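PDB 2IN3: DSBA-like thioredoxin domain-containing protein from Nitrosomonas europaea, which is probably a thiol-disulfide oxidoreductase of the DsbA family, possibly a disulfide isomerase. Local coordinates for residues A[78-83]-A[122-127]; A[14-19]-A[116-121]; A[8-13]-A[180-185]. One frame throughout, in Å; residues are numbered along the deposited sequence.

In the fold
The chain pairs a small four-stranded thioredoxin-type sheet with a large helical part, and the contacts run from one to the other. Contact 3 joins the neighbouring strands 9-14 and 179-184, so it closes a span of the chain that contains the other two. Contact 2 follows directly in sequence from the first strand, setting the 14-19 turn against helix 111-123, its centre about 20 Å from that of contact 3. Contact 1 touches contact 2 and interleaves with it along the chain, 116-121 running directly into 122-127; their centres lie about 11 Å apart, those of contacts 1 and 3 about 31 Å. One helix thus joins loop 78-83 to the turn bearing a probable CxxC site.

Contact 1 (A[78-83]-A[122-127]); sequences PFTFEN and FYVGQE
Gln126, Thr80 and Tyr123 bury the most surface here. Thr80 faces the helix end with two donors. Its backbone N gives an almost straight bond to Tyr123 O (2.9 Å, 174° at the hydrogen), while OG1 donates to Val124 O at 2.7 Å, in the carbonyl plane and on a lone pair. The hydroxyl reaches that oxygen because it stands anti to its own carbonyl carbon, chi1 -51°. From the 122-127 side, Gln126 NE2 donates to Glu82 O at 2.8 Å, with the acceptor close to the amide plane, and makes a weak second bond to Thr80 O. Water 1 donates to both Thr80 O and Tyr123 O, giving each carbonyl a further partner. Beside this polar patch, Phe79 turns the edge of its ring toward the face of Tyr123 in an offset edge-to-face pair, planes 65° apart, with CE1 3.5 Å from Tyr123 CD1. Trp22 and Trp68 extend the aromatic cluster. The Tyr123 and Val124 carbonyls, where helix 111-123 runs out, meet donors of Thr80, and the chain turns off through the positive phi of Gln126, a helix-to-loop junction in the helical part of a DsbA-type fold.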
# COMPACT_ATOMS: atom_id res chain seq x y z
N PRO A 78 -0.16 8.54 12.90
CA PRO A 78 1.01 9.32 13.35
C PRO A 78 2.01 9.64 12.21
O PRO A 78 2.16 8.86 11.27
CB PRO A 78 1.65 8.40 14.40
CG PRO A 78 1.30 6.99 13.89
CD PRO A 78 -0.08 7.12 13.33
N PHE A 79 2.69 10.78 12.34
CA PHE A 79 3.82 11.15 11.47
C PHE A 79 4.85 11.83 12.36
O PHE A 79 4.48 12.53 13.29
CB PHE A 79 3.41 12.17 10.38
CG PHE A 79 2.40 11.65 9.38
CD1 PHE A 79 2.81 11.24 8.11
CD2 PHE A 79 1.04 11.65 9.68
CE1 PHE A 79 1.90 10.81 7.15
CE2 PHE A 79 0.10 11.19 8.74
CZ PHE A 79 0.52 10.76 7.49
N THR A 80 6.13 11.63 12.07
CA THR A 80 7.21 12.38 12.71
C THR A 80 7.60 13.51 11.79
O THR A 80 8.15 13.29 10.71
CB THR A 80 8.41 11.50 13.01
OG1 THR A 80 7.96 10.35 13.71
CG2 THR A 80 9.42 12.25 13.89
N PHE A 81 7.25 14.73 12.19
CA PHE A 81 7.41 15.88 11.33
C PHE A 81 8.79 16.47 11.48
O PHE A 81 9.32 17.05 10.53
CB PHE A 81 6.33 16.93 11.61
CG PHE A 81 4.98 16.54 11.12
CD1 PHE A 81 4.68 16.61 9.78
CD2 PHE A 81 4.02 16.06 12.00
CE1 PHE A 81 3.42 16.23 9.33
CE2 PHE A 81 2.76 15.68 11.54
CZ PHE A 81 2.47 15.76 10.21
N GLU A 82 9.37 16.32 12.67
CA GLU A 82 10.70 16.87 12.96
C GLU A 82 11.73 16.21 12.03
O GLU A 82 11.84 14.99 11.99
CB GLU A 82 11.07 16.64 14.43
CG GLU A 82 10.26 17.44 15.45
CD GLU A 82 8.80 16.96 15.58
OE1 GLU A 82 8.51 15.76 15.30
OE2 GLU A 82 7.95 17.80 15.97
N ASN A 83 12.46 17.05 11.29
CA ASN A 83 13.41 16.61 10.26
C ASN A 83 12.89 15.65 9.18
O ASN A 83 13.67 14.92 8.57
CB ASN A 83 14.71 16.10 10.89
CG ASN A 83 15.43 17.19 11.68
OD1 ASN A 83 15.14 17.40 12.86
ND2 ASN A 83 16.34 17.90 11.02
N PHE A 122 8.50 4.28 7.75
CA PHE A 122 8.72 5.48 6.98
C PHE A 122 8.15 6.74 7.66
O PHE A 122 8.91 7.67 7.98
CB PHE A 122 8.10 5.30 5.59
CG PHE A 122 8.29 6.49 4.68
CD1 PHE A 122 9.57 6.98 4.39
CD2 PHE A 122 7.20 7.09 4.09
CE1 PHE A 122 9.74 8.07 3.53
CE2 PHE A 122 7.36 8.18 3.23
CZ PHE A 122 8.63 8.68 2.96
N TYR A 123 6.84 6.76 7.91
CA TYR A 123 6.20 7.98 8.42
C TYR A 123 6.57 8.33 9.86
O TYR A 123 6.72 9.52 10.20
CB TYR A 123 4.69 7.93 8.23
CG TYR A 123 4.32 7.96 6.76
CD1 TYR A 123 4.67 9.06 5.97
CD2 TYR A 123 3.63 6.90 6.16
CE1 TYR A 123 4.35 9.10 4.61
CE2 TYR A 123 3.31 6.93 4.78
CZ TYR A 123 3.66 8.06 4.04
OH TYR A 123 3.38 8.12 2.72
N VAL A 124 6.74 7.30 10.68
CA VAL A 124 7.06 7.50 12.09
C VAL A 124 8.54 7.30 12.32
O VAL A 124 9.21 8.15 12.90
CB VAL A 124 6.22 6.56 13.00
CG1 VAL A 124 6.51 6.79 14.50
CG2 VAL A 124 4.71 6.75 12.69
N GLY A 125 9.07 6.18 11.83
CA GLY A 125 10.46 5.82 12.08
C GLY A 125 11.44 6.69 11.31
O GLY A 125 12.62 6.76 11.66
N GLN A 126 10.96 7.34 10.24
CA GLN A 126 11.81 8.11 9.31
C GLN A 126 12.88 7.24 8.67
O GLN A 126 14.02 7.68 8.42
CB GLN A 126 12.44 9.31 10.03
CG GLN A 126 11.39 10.22 10.62
CD GLN A 126 11.93 11.56 11.04
OE1 GLN A 126 12.92 11.63 11.75
NE2 GLN A 126 11.27 12.62 10.62
N GLU A 127 12.54 5.98 8.43
CA GLU A 127 13.50 5.05 7.89
C GLU A 127 13.42 5.11 6.37
O GLU A 127 12.36 5.41 5.81
CB GLU A 127 13.22 3.64 8.38
CG GLU A 127 13.24 3.52 9.88
CD GLU A 127 13.13 2.09 10.35
OE1 GLU A 127 13.29 1.17 9.53
OE2 GLU A 127 12.87 1.88 11.54
O HOH W 1 8.63 11.06 9.04

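Contact 2 (A[14-19]-A[116-121]); sequences ADPMCS and AAIQRA. With PO4 (phosphate ion), chain B; EDO (1,2-ethanediol), chain C.
Ile118 meets Pro16 first along the helix: the two side chains run alongside each other in the same direction, and Ile118 CG2 comes to 3.5 Å from Pro16 CB, closer than two carbons normally pack. CG2 is anti to the backbone N of Ile118, which turns this methyl to the proline. Ala96 of helix 94-106 touches both residues, so the pair is buried between helices. Gln119 follows with the polar part. Its chi1 of -64° sets CG anti to the carbonyl carbon; NE2, at the end of the chain, meets Pro16 O at 3.1 Å with 160° at the hydrogen. The oxygen lies in the amide plane of Gln119, yet NE2 stands above the carbonyl plane of Pro16, 50° out of it. The next residue, Arg120, donates from NH2 to O2 of a bound 1,2-ethanediol at 2.7 Å.

The turn that receives the helix is itself bonded. Cys18 N donates to Asp15 O at 3.0 Å, closing a type I turn, and Met17 N (selenomethionine) donates to Asp15 OD1 at 2.7 Å, an Asx turn. Ser19 binds a phosphate oxygen, O3, through both N and OG; phosphate and diol both probably come from the crystallisation liquor. Cys18, at the N-cap of helix 19-35, probably opens a thioredoxin-type CxxC; the buried glutamine amide would probably hold the Pro16 carbonyl, two residues ahead of this likely redox cysteine.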
# COMPACT_ATOMS: atom_id res chain seq x y z
N ALA A 14 -2.57 0.51 -3.68
CA ALA A 14 -1.92 1.40 -2.70
C ALA A 14 -0.42 1.32 -2.78
O ALA A 14 0.12 0.35 -3.32
CB ALA A 14 -2.40 1.10 -1.30
N ASP A 15 0.22 2.35 -2.27
CA ASP A 15 1.67 2.43 -2.20
C ASP A 15 2.02 2.77 -0.75
O ASP A 15 1.42 3.70 -0.19
CB ASP A 15 2.13 3.56 -3.12
CG ASP A 15 3.64 3.62 -3.25
OD1 ASP A 15 4.32 3.86 -2.23
OD2 ASP A 15 4.14 3.41 -4.38
N PRO A 16 2.98 2.05 -0.14
CA PRO A 16 3.43 2.30 1.24
C PRO A 16 3.91 3.75 1.47
O PRO A 16 3.88 4.22 2.61
CB PRO A 16 4.67 1.39 1.37
CG PRO A 16 4.54 0.38 0.34
CD PRO A 16 3.75 0.96 -0.78
N MSE A 17 4.37 4.44 0.42
CA MSE A 17 4.79 5.85 0.55
C MSE A 17 3.77 6.87 0.07
O MSE A 17 4.13 7.99 -0.28
CB MSE A 17 6.15 6.10 -0.12
CG MSE A 17 7.25 5.26 0.52
SE MSE A 17 8.85 5.11 -0.56
CE MSE A 17 9.71 6.82 -0.15
N CYS A 18 2.51 6.48 0.09
CA CYS A 18 1.37 7.34 -0.12
C CYS A 18 0.71 7.65 1.24
O CYS A 18 0.33 6.73 1.96
CB CYS A 18 0.40 6.64 -1.06
SG CYS A 18 -1.25 7.38 -1.12
N SER A 19 0.63 8.94 1.61
CA SER A 19 0.25 9.32 2.97
C SER A 19 -1.22 9.04 3.24
O SER A 19 -1.56 8.60 4.32
CB SER A 19 0.62 10.77 3.29
OG SER A 19 -0.01 11.69 2.41
N ALA A 116 1.91 -2.36 6.20
CA ALA A 116 1.71 -1.43 7.34
C ALA A 116 3.04 -1.18 8.05
O ALA A 116 3.33 -0.05 8.42
CB ALA A 116 0.66 -1.99 8.33
N ALA A 117 3.85 -2.23 8.21
CA ALA A 117 5.16 -2.13 8.85
C ALA A 117 6.06 -1.13 8.10
O ALA A 117 6.75 -0.34 8.74
CB ALA A 117 5.85 -3.52 8.99
N ILE A 118 6.03 -1.16 6.76
CA ILE A 118 6.78 -0.21 5.92
C ILE A 118 6.28 1.23 6.16
O ILE A 118 7.07 2.13 6.39
CB ILE A 118 6.66 -0.55 4.41
CG1 ILE A 118 7.37 -1.89 4.10
CG2 ILE A 118 7.21 0.59 3.57
CD1 ILE A 118 7.04 -2.40 2.70
N GLN A 119 4.97 1.40 6.17
CA GLN A 119 4.39 2.74 6.34
C GLN A 119 4.78 3.35 7.69
O GLN A 119 5.08 4.55 7.79
CB GLN A 119 2.87 2.66 6.21
CG GLN A 119 2.41 2.23 4.81
CD GLN A 119 1.07 2.81 4.51
OE1 GLN A 119 0.08 2.37 5.06
NE2 GLN A 119 1.03 3.84 3.66
N ARG A 120 4.77 2.53 8.74
CA ARG A 120 5.10 3.03 10.06
C ARG A 120 6.59 3.37 10.12
O ARG A 120 6.97 4.40 10.72
CB ARG A 120 4.71 2.02 11.14
CG ARG A 120 4.79 2.55 12.54
CD ARG A 120 4.49 1.42 13.54
NE ARG A 120 3.13 0.88 13.40
CZ ARG A 120 2.81 -0.29 12.83
NH1 ARG A 120 3.76 -1.09 12.31
NH2 ARG A 120 1.54 -0.67 12.77
N ALA A 121 7.41 2.52 9.50
CA ALA A 121 8.85 2.70 9.54
C ALA A 121 9.23 3.99 8.82
O ALA A 121 10.18 4.66 9.21
CB ALA A 121 9.56 1.52 8.94
P PO4 B . 1.33 11.96 -0.91
O1 PO4 B . 1.83 13.37 -1.04
O2 PO4 B . 1.75 11.08 -2.07
O3 PO4 B . 1.80 11.39 0.39
O4 PO4 B . -0.19 12.03 -0.99
C1 EDO C . 0.35 3.16 15.01
O1 EDO C . 1.51 3.15 14.17
C2 EDO C . -0.77 2.38 14.35
O2 EDO C . -0.20 1.25 13.68

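Contact 3 (A[8-13]-A[180-185]); sequences PVLWYI and LVVESG
Trp11 and Glu183 meet at the rim of the indole: Glu183 CB lies at the ring edge, in its plane, and NE1 donates to Glu183 OE1 at 2.9 Å, the oxygen being approached from above the carboxylate plane. Glu183 CG is anti to the backbone N, chi1 -178°. One face of the indole carries Val9 CG1, 3.5 Å above the plane and offset toward the rim, and Trp172 makes an edge-to-face pair with the ring. The setting is the central antiparallel strand pair of a thioredoxin-like sheet, strand directions 151° apart. Val9 with Glu183 and Trp11 with Val181 are hydrogen-bonded pairs, the first nearly straight from Val9 N to Glu183 O (178°). Leu10 with Val182 and Tyr12 with Leu180 are non-hydrogen-bonded pairs, and their side chains share the opposite face, where Leu10 CD1 packs on Val182 CG2 at 3.7 Å and helix 198-211 adds Leu205 and Trp208. An alanine at Trp11 would probably leave Glu183 OE1 without its indole donor and Val9 CG1 without the ring it covers. Further along, Ile13 CD1 rests on Val181 CG2 at 3.8 Å, and Tyr12 CD1 stands 3.8 Å from Leu180 CD2.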
# COMPACT_ATOMS: atom_id res chain seq x y z
N PRO A 8 -15.12 -13.30 -4.79
CA PRO A 8 -14.64 -12.13 -5.48
C PRO A 8 -13.39 -11.61 -4.77
O PRO A 8 -13.21 -11.87 -3.57
CB PRO A 8 -15.78 -11.13 -5.31
CG PRO A 8 -16.99 -11.98 -5.14
CD PRO A 8 -16.49 -13.12 -4.30
N VAL A 9 -12.55 -10.89 -5.51
CA VAL A 9 -11.32 -10.36 -4.95
C VAL A 9 -11.53 -8.87 -4.82
O VAL A 9 -12.05 -8.21 -5.73
CB VAL A 9 -10.08 -10.64 -5.87
CG1 VAL A 9 -8.84 -9.90 -5.35
CG2 VAL A 9 -9.79 -12.14 -5.98
N LEU A 10 -11.14 -8.35 -3.67
CA LEU A 10 -11.16 -6.92 -3.41
C LEU A 10 -9.69 -6.50 -3.43
O LEU A 10 -8.90 -6.86 -2.52
CB LEU A 10 -11.83 -6.60 -2.06
CG LEU A 10 -11.83 -5.10 -1.67
CD1 LEU A 10 -12.64 -4.24 -2.64
CD2 LEU A 10 -12.31 -4.86 -0.22
N TRP A 11 -9.32 -5.83 -4.51
CA TRP A 11 -7.97 -5.28 -4.66
C TRP A 11 -7.79 -3.95 -3.94
O TRP A 11 -8.49 -2.97 -4.24
CB TRP A 11 -7.63 -5.10 -6.15
CG TRP A 11 -7.49 -6.37 -6.92
CD1 TRP A 11 -8.39 -6.90 -7.81
CD2 TRP A 11 -6.39 -7.28 -6.86
NE1 TRP A 11 -7.90 -8.09 -8.32
CE2 TRP A 11 -6.68 -8.34 -7.76
CE3 TRP A 11 -5.18 -7.31 -6.14
CZ2 TRP A 11 -5.80 -9.43 -7.95
CZ3 TRP A 11 -4.30 -8.39 -6.35
CH2 TRP A 11 -4.63 -9.43 -7.24
N TYR A 12 -6.83 -3.91 -3.03
CA TYR A 12 -6.41 -2.68 -2.41
C TYR A 12 -5.21 -2.13 -3.19
O TYR A 12 -4.14 -2.72 -3.18
CB TYR A 12 -6.04 -2.93 -0.93
CG TYR A 12 -5.56 -1.70 -0.18
CD1 TYR A 12 -6.24 -0.48 -0.28
CD2 TYR A 12 -4.44 -1.78 0.63
CE1 TYR A 12 -5.81 0.65 0.46
CE2 TYR A 12 -3.98 -0.65 1.37
CZ TYR A 12 -4.66 0.54 1.26
OH TYR A 12 -4.22 1.63 1.98
N ILE A 13 -5.43 -1.02 -3.89
CA ILE A 13 -4.43 -0.48 -4.79
C ILE A 13 -3.82 0.70 -4.07
O ILE A 13 -4.46 1.75 -3.87
CB ILE A 13 -5.04 -0.05 -6.17
CG1 ILE A 13 -5.73 -1.25 -6.85
CG2 ILE A 13 -3.95 0.51 -7.06
CD1 ILE A 13 -6.54 -0.92 -8.09
N LEU A 180 -9.90 1.03 -4.39
CA LEU A 180 -10.42 -0.31 -4.13
C LEU A 180 -11.20 -0.73 -5.36
O LEU A 180 -12.04 0.04 -5.87
CB LEU A 180 -11.35 -0.29 -2.91
CG LEU A 180 -10.64 -0.25 -1.54
CD1 LEU A 180 -11.68 -0.10 -0.44
CD2 LEU A 180 -9.82 -1.48 -1.26
N VAL A 181 -10.91 -1.93 -5.82
CA VAL A 181 -11.56 -2.52 -7.00
C VAL A 181 -11.97 -3.94 -6.68
O VAL A 181 -11.14 -4.74 -6.19
CB VAL A 181 -10.59 -2.54 -8.24
CG1 VAL A 181 -11.21 -3.36 -9.39
CG2 VAL A 181 -10.31 -1.13 -8.71
N VAL A 182 -13.23 -4.27 -6.96
CA VAL A 182 -13.67 -5.66 -6.92
C VAL A 182 -13.52 -6.32 -8.30
O VAL A 182 -13.95 -5.79 -9.33
CB VAL A 182 -15.13 -5.82 -6.41
CG1 VAL A 182 -15.52 -7.30 -6.39
CG2 VAL A 182 -15.29 -5.23 -5.00
N GLU A 183 -12.88 -7.47 -8.31
CA GLU A 183 -12.73 -8.25 -9.52
C GLU A 183 -13.47 -9.55 -9.28
O GLU A 183 -13.16 -10.31 -8.36
CB GLU A 183 -11.25 -8.50 -9.82
CG GLU A 183 -11.01 -9.26 -11.10
CD GLU A 183 -9.58 -9.13 -11.59
OE1 GLU A 183 -8.63 -9.34 -10.78
OE2 GLU A 183 -9.42 -8.83 -12.79
N SER A 184 -14.47 -9.78 -10.12
CA SER A 184 -15.27 -10.97 -10.01
C SER A 184 -15.40 -11.57 -11.42
O SER A 184 -16.04 -10.99 -12.30
CB SER A 184 -16.64 -10.65 -9.41
OG SER A 184 -17.43 -11.82 -9.37
N GLY A 185 -14.74 -12.72 -11.61
CA GLY A 185 -14.74 -13.41 -12.89
C GLY A 185 -14.05 -12.51 -13.89
O GLY A 185 -12.93 -12.07 -13.68